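PDB 4D7R: Proline/betaine transporter, RALF from Rickettsia prowazekii str. Madrid E, which probably acts as a guanine nucleotide exchange factor, here as an engineered chimera joining a Rickettsia Sec7 domain to a Legionella capping domain. Local coordinates for residues T234-D239 and F341-K346. Residues are numbered along the deposited sequence; the frame is centred on the assembly and turned at random. Where two conformers were deposited one is given.
Sequences TTLNKD and FSSPVK
The F341 ring meets the carboxylate of D239 at its edge: OD2 lies near the ring plane, 3.9 Å from CD2 of F341. L236 CD1 comes in obliquely at the same ring atom, 4.3 Å from CD2 of F341, while L245 of the following helix, L231, V320 and I322 also pack on the phenyl group.

The flat carboxylate of D239 carries the polar part. CG stands anti to the backbone N (chi1 -172°), which extends the group across to the 341-346 loop. There OD2 takes two hydrogen bonds from S343. S343 OG donates at 2.7 Å to the anti lone pair of D239 OD2. S343 N, 2.8 Å from D239 OD2, approaches nearly end-on to the C-O bond, with an N-H...O angle of 156°. S342 OG lies 3.0 Å from OD2 of D239, at most a weak hydrogen bond, since its proton has another acceptor within reach. With its OG beside its own N (chi1 -58°), S343 grips this one oxygen from two points, and the same OG touches CD1 of L236 at 3.5 Å.

The second oxygen, OD1, accepts from the backbone N of T241, so the two arms of the carboxylate have different jobs. Both loops belong to the Legionella capping domain, and the arrangement is an aspartate N-cap: D239 caps helix 240-248 with one oxygen and ties it with the other to the loop leading into edge strand 347-349 of the antiparallel sheet.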
loop_
_atom_site.group_PDB
_atom_site.type_symbol
_atom_site.label_atom_id
_atom_site.label_comp_id
_atom_site.label_asym_id
_atom_site.label_seq_id
_atom_site.Cartn_x
_atom_site.Cartn_y
_atom_site.Cartn_z
ATOM N N THR A 234 -17.249 -13.567 0.572
ATOM C CA THR A 234 -17.075 -14.794 1.353
ATOM C C THR A 234 -17.012 -16.022 0.428
ATOM O O THR A 234 -16.786 -17.128 0.912
ATOM C CB THR A 234 -18.196 -14.952 2.403
ATOM O OG1 THR A 234 -19.451 -15.210 1.752
ATOM C CG2 THR A 234 -18.287 -13.777 3.345
ATOM N N THR A 235 -17.227 -15.842 -0.887
ATOM C CA THR A 235 -17.221 -16.954 -1.849
ATOM C C THR A 235 -16.076 -16.877 -2.870
ATOM O O THR A 235 -15.945 -17.774 -3.708
ATOM C CB THR A 235 -18.580 -17.085 -2.559
ATOM O OG1 THR A 235 -18.845 -15.896 -3.310
ATOM C CG2 THR A 235 -19.724 -17.368 -1.599
ATOM N N LEU A 236 -15.293 -15.796 -2.834
ATOM C CA LEU A 236 -14.186 -15.585 -3.763
ATOM C C LEU A 236 -13.146 -16.710 -3.740
ATOM O O LEU A 236 -12.668 -17.100 -4.808
ATOM C CB LEU A 236 -13.521 -14.215 -3.517
ATOM C CG LEU A 236 -12.348 -13.834 -4.456
ATOM C CD1 LEU A 236 -12.791 -13.722 -5.922
ATOM C CD2 LEU A 236 -11.687 -12.553 -3.993
ATOM N N ASN A 237 -12.850 -17.280 -2.551
ATOM C CA ASN A 237 -11.869 -18.371 -2.445
ATOM C C ASN A 237 -12.265 -19.673 -3.183
ATOM O O ASN A 237 -11.413 -20.546 -3.371
ATOM C CB ASN A 237 -11.390 -18.622 -0.999
ATOM C CG ASN A 237 -12.431 -19.093 -0.012
ATOM O OD1 ASN A 237 -13.568 -19.433 -0.355
ATOM N ND2 ASN A 237 -12.049 -19.132 1.255
ATOM N N LYS A 238 -13.536 -19.794 -3.597
ATOM C CA LYS A 238 -14.003 -20.955 -4.363
ATOM C C LYS A 238 -14.138 -20.651 -5.871
ATOM O O LYS A 238 -14.482 -21.544 -6.652
ATOM C CB LYS A 238 -15.231 -21.654 -3.735
ATOM C CG LYS A 238 -16.463 -20.787 -3.529
ATOM N N ASP A 239 -13.810 -19.397 -6.280
ATOM C CA ASP A 239 -13.820 -18.971 -7.688
ATOM C C ASP A 239 -12.639 -19.649 -8.366
ATOM O O ASP A 239 -11.507 -19.577 -7.869
ATOM C CB ASP A 239 -13.705 -17.428 -7.832
ATOM C CG ASP A 239 -13.887 -16.883 -9.246
ATOM O OD1 ASP A 239 -13.264 -17.431 -10.187
ATOM O OD2 ASP A 239 -14.622 -15.879 -9.408
ATOM N N PHE A 341 -12.891 -13.253 -13.947
ATOM C CA PHE A 341 -13.404 -13.884 -12.729
ATOM C C PHE A 341 -14.903 -14.085 -12.898
ATOM O O PHE A 341 -15.569 -13.233 -13.497
ATOM C CB PHE A 341 -13.185 -12.959 -11.519
ATOM C CG PHE A 341 -11.768 -12.909 -11.009
ATOM C CD1 PHE A 341 -10.839 -12.033 -11.570
ATOM C CD2 PHE A 341 -11.362 -13.724 -9.951
ATOM C CE1 PHE A 341 -9.526 -11.976 -11.080
ATOM C CE2 PHE A 341 -10.049 -13.656 -9.458
ATOM C CZ PHE A 341 -9.147 -12.778 -10.023
ATOM N N SER A 342 -15.449 -15.190 -12.351
ATOM C CA SER A 342 -16.894 -15.371 -12.374
ATOM C C SER A 342 -17.483 -14.441 -11.289
ATOM O O SER A 342 -18.559 -13.885 -11.498
ATOM C CB SER A 342 -17.280 -16.835 -12.162
ATOM O OG SER A 342 -16.822 -17.303 -10.901
ATOM N N SER A 343 -16.713 -14.201 -10.174
ATOM C CA SER A 343 -17.089 -13.291 -9.088
ATOM C C SER A 343 -17.125 -11.869 -9.661
ATOM O O SER A 343 -16.247 -11.521 -10.454
ATOM C CB SER A 343 -16.048 -13.294 -7.966
ATOM O OG SER A 343 -15.838 -14.576 -7.394
ATOM N N PRO A 344 -18.100 -11.027 -9.263
ATOM C CA PRO A 344 -18.116 -9.659 -9.777
ATOM C C PRO A 344 -17.127 -8.777 -9.031
ATOM O O PRO A 344 -16.703 -9.110 -7.916
ATOM C CB PRO A 344 -19.558 -9.217 -9.519
ATOM C CG PRO A 344 -19.952 -9.940 -8.288
ATOM C CD PRO A 344 -19.213 -11.262 -8.313
ATOM N N VAL A 345 -16.761 -7.640 -9.634
ATOM C CA VAL A 345 -15.903 -6.695 -8.926
ATOM C C VAL A 345 -16.780 -6.050 -7.862
ATOM O O VAL A 345 -17.897 -5.617 -8.163
ATOM C CB VAL A 345 -15.249 -5.673 -9.897
ATOM C CG1 VAL A 345 -14.741 -4.431 -9.159
ATOM C CG2 VAL A 345 -14.107 -6.340 -10.669
ATOM N N LYS A 346 -16.304 -6.037 -6.618
ATOM C CA LYS A 346 -17.023 -5.461 -5.508
ATOM C C LYS A 346 -16.826 -3.953 -5.452
ATOM O O LYS A 346 -17.808 -3.225 -5.361
ATOM C CB LYS A 346 -16.603 -6.110 -4.178
ATOM C CG LYS A 346 -17.394 -5.655 -2.952
ATOM C CD LYS A 346 -18.794 -6.249 -2.945
#